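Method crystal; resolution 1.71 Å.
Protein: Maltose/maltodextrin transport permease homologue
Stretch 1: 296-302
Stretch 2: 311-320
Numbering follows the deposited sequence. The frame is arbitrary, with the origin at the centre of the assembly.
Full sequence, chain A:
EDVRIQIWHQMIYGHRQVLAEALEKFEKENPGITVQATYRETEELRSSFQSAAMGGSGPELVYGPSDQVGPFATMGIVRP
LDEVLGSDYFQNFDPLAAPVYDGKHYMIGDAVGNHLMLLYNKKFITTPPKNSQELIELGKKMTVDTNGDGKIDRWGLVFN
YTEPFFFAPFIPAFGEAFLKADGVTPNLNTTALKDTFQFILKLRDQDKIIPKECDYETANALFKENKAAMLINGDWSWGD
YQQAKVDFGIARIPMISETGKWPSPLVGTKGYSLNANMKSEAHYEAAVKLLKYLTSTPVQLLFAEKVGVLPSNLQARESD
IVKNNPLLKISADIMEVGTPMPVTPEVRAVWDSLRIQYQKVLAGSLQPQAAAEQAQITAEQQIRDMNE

Stretch 1 (296-302) STPVQLL
Stretch 2, residues 311-320: PSNLQARESD

How does the segment begin its run along the helix? Residues 297-302 are helical, with Leu301 N bonded to Thr297 O at 2.9 Å, and Pro311 (phi/psi -59/152, C-gamma exo) lies beside Gln300, Pro311 CA being 5.6 Å from Gln300 CA. Its CA-to-CB bond points toward the helix: Pro311 CB is 3.2 Å from Gln300 OE1, and Pro311 CG packs 4.1 Å from Leu301 CD2.

What does the buried Gln300 do among the polar groups that follow? Its side chain (chi1 m, chi2 t, chi3 16°) reaches Ser312 and Asn313. Ser312 (-81/-28, chi1 p) sets its OG 2.9 Å from Gln300 NE2. Asn313 (-74/129) donates its backbone N to Gln300 OE1 at 2.9 Å and a nearly straight 171°, so the side-chain carbonyl of Gln300 accepts a hydrogen bond from the loop backbone.

How does Asn313 shape the next turn? With chi1 t and chi2 -76°, Asn313 OD1 accepts a hydrogen bond from Ala316 N at 2.9 Å, while Asn313 CG lies 3.4 Å from Thr297 OG1. Leu314 (-69/-44) points away and Gln315 (-67/-30) sideways, neither touching the helix. The chain then enters the 3-10 segment 316-318, where Arg317 N bonds to Leu314 O at 3.2 Å.

Where does the segment close on the helix again? Ala316 (-62/-25) points toward it, with Ala316 CA 5.9 Å from Thr297 CA, so the register runs in opposite senses, from Pro311 beside Gln300 to Ala316 beside Thr297. Ala316 CB meets Thr297 CG2 (chi1 m) at 3.7 Å and Leu301 CD2 at 4.2 Å. Arg317 points away, extended (m, t, t), and Arg317 NE binds Pro311 O at 2.8 Å, tying the segment back to its start. Beyond Glu318 (-82/-3), Ser319 (-67/146, chi1 t) turns toward the helix, with Ser319 CB 3.7 Å from Leu301 CD2 (chi1 m, chi2 t); it N-caps the helix in which Asp320 lies.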

# COMPACT_ATOMS: atom_id res chain seq x y z
N SER A 296 -5.13 11.21 -16.68
CA SER A 296 -5.65 10.95 -18.01
C SER A 296 -5.27 9.55 -18.47
O SER A 296 -4.31 8.95 -17.98
CB SER A 296 -5.15 12.00 -19.02
OG SER A 296 -3.77 11.85 -19.33
N THR A 297 -6.04 9.03 -19.42
CA THR A 297 -5.82 7.64 -19.84
C THR A 297 -4.45 7.42 -20.47
O THR A 297 -3.84 6.38 -20.18
CB THR A 297 -6.98 7.21 -20.76
OG1 THR A 297 -8.12 6.95 -19.94
CG2 THR A 297 -6.62 5.93 -21.55
N PRO A 298 -3.90 8.34 -21.28
CA PRO A 298 -2.52 8.13 -21.74
C PRO A 298 -1.51 7.94 -20.62
O PRO A 298 -0.64 7.07 -20.74
CB PRO A 298 -2.25 9.40 -22.57
CG PRO A 298 -3.59 9.73 -23.13
CD PRO A 298 -4.56 9.43 -22.02
N VAL A 299 -1.62 8.69 -19.52
CA VAL A 299 -0.69 8.51 -18.41
C VAL A 299 -0.98 7.21 -17.65
O VAL A 299 -0.06 6.49 -17.25
CB VAL A 299 -0.71 9.73 -17.47
CG1 VAL A 299 0.16 9.45 -16.24
CG2 VAL A 299 -0.22 10.96 -18.20
N GLN A 300 -2.26 6.91 -17.42
CA GLN A 300 -2.60 5.65 -16.74
C GLN A 300 -2.07 4.45 -17.52
O GLN A 300 -1.58 3.48 -16.92
CB GLN A 300 -4.11 5.53 -16.58
CG GLN A 300 -4.73 6.59 -15.68
CD GLN A 300 -6.07 6.15 -15.12
OE1 GLN A 300 -6.41 4.97 -15.17
NE2 GLN A 300 -6.85 7.10 -14.59
N LEU A 301 -2.16 4.49 -18.84
CA LEU A 301 -1.67 3.37 -19.64
C LEU A 301 -0.15 3.34 -19.73
O LEU A 301 0.42 2.28 -19.99
CB LEU A 301 -2.30 3.42 -21.03
CG LEU A 301 -3.80 3.10 -21.08
CD1 LEU A 301 -4.36 3.28 -22.51
CD2 LEU A 301 -4.08 1.70 -20.54
N LEU A 302 0.51 4.48 -19.55
CA LEU A 302 1.97 4.46 -19.43
C LEU A 302 2.39 3.67 -18.20
O LEU A 302 3.29 2.82 -18.27
CB LEU A 302 2.51 5.89 -19.37
CG LEU A 302 4.02 6.05 -19.31
CD1 LEU A 302 4.68 5.49 -20.56
CD2 LEU A 302 4.36 7.53 -19.13
N PRO A 311 -5.30 0.28 -14.40
CA PRO A 311 -5.82 1.65 -14.44
C PRO A 311 -7.07 1.83 -13.60
O PRO A 311 -7.88 0.91 -13.45
CB PRO A 311 -6.13 1.88 -15.93
CG PRO A 311 -5.16 0.97 -16.64
CD PRO A 311 -5.10 -0.26 -15.76
N SER A 312 -7.26 3.05 -13.11
CA SER A 312 -8.51 3.40 -12.46
C SER A 312 -9.60 3.77 -13.46
O SER A 312 -10.79 3.61 -13.16
CB SER A 312 -8.27 4.57 -11.50
OG SER A 312 -7.74 5.67 -12.20
N ASN A 313 -9.22 4.28 -14.63
CA ASN A 313 -10.22 4.64 -15.63
C ASN A 313 -10.79 3.38 -16.27
O ASN A 313 -10.05 2.49 -16.68
CB ASN A 313 -9.59 5.55 -16.69
CG ASN A 313 -10.57 5.94 -17.77
OD1 ASN A 313 -10.89 5.14 -18.64
ND2 ASN A 313 -11.06 7.18 -17.71
N LEU A 314 -12.12 3.29 -16.31
CA LEU A 314 -12.77 2.05 -16.72
C LEU A 314 -12.54 1.75 -18.19
O LEU A 314 -12.25 0.60 -18.55
CB LEU A 314 -14.27 2.11 -16.40
CG LEU A 314 -14.59 2.27 -14.90
CD1 LEU A 314 -16.08 2.42 -14.64
CD2 LEU A 314 -14.01 1.12 -14.06
N GLN A 315 -12.67 2.75 -19.07
CA GLN A 315 -12.44 2.50 -20.48
C GLN A 315 -10.97 2.17 -20.78
O GLN A 315 -10.69 1.43 -21.72
CB GLN A 315 -12.88 3.69 -21.34
CG GLN A 315 -12.92 3.41 -22.86
CD GLN A 315 -13.80 2.22 -23.25
OE1 GLN A 315 -14.77 1.90 -22.58
NE2 GLN A 315 -13.46 1.58 -24.38
N ALA A 316 -10.04 2.71 -19.99
CA ALA A 316 -8.62 2.41 -20.22
C ALA A 316 -8.32 0.92 -20.05
O ALA A 316 -7.35 0.41 -20.62
CB ALA A 316 -7.74 3.22 -19.26
N ARG A 317 -9.14 0.22 -19.26
CA ARG A 317 -8.94 -1.21 -19.04
C ARG A 317 -9.24 -2.04 -20.27
O ARG A 317 -8.94 -3.24 -20.27
CB ARG A 317 -9.81 -1.67 -17.88
CG ARG A 317 -9.46 -1.02 -16.54
CD ARG A 317 -10.38 -1.47 -15.44
NE ARG A 317 -9.98 -0.88 -14.16
CZ ARG A 317 -10.64 -1.04 -13.02
NH1 ARG A 317 -11.75 -1.78 -12.99
NH2 ARG A 317 -10.19 -0.47 -11.91
N GLU A 318 -9.84 -1.46 -21.31
CA GLU A 318 -10.05 -2.19 -22.56
C GLU A 318 -8.81 -2.20 -23.46
O GLU A 318 -8.83 -2.86 -24.51
CB GLU A 318 -11.25 -1.60 -23.31
CG GLU A 318 -12.56 -1.63 -22.52
CD GLU A 318 -13.05 -3.05 -22.23
OE1 GLU A 318 -14.08 -3.19 -21.53
OE2 GLU A 318 -12.43 -4.03 -22.70
N SER A 319 -7.74 -1.53 -23.05
CA SER A 319 -6.50 -1.51 -23.81
C SER A 319 -5.83 -2.88 -23.82
O SER A 319 -5.89 -3.63 -22.84
CB SER A 319 -5.54 -0.47 -23.22
OG SER A 319 -4.27 -0.52 -23.84
N ASP A 320 -5.19 -3.19 -24.95
CA ASP A 320 -4.32 -4.37 -25.04
C ASP A 320 -3.27 -4.38 -23.94
O ASP A 320 -2.84 -5.46 -23.50
CB ASP A 320 -3.63 -4.41 -26.40
CG ASP A 320 -4.48 -5.05 -27.47
OD1 ASP A 320 -4.11 -4.95 -28.65
OD2 ASP A 320 -5.54 -5.62 -27.12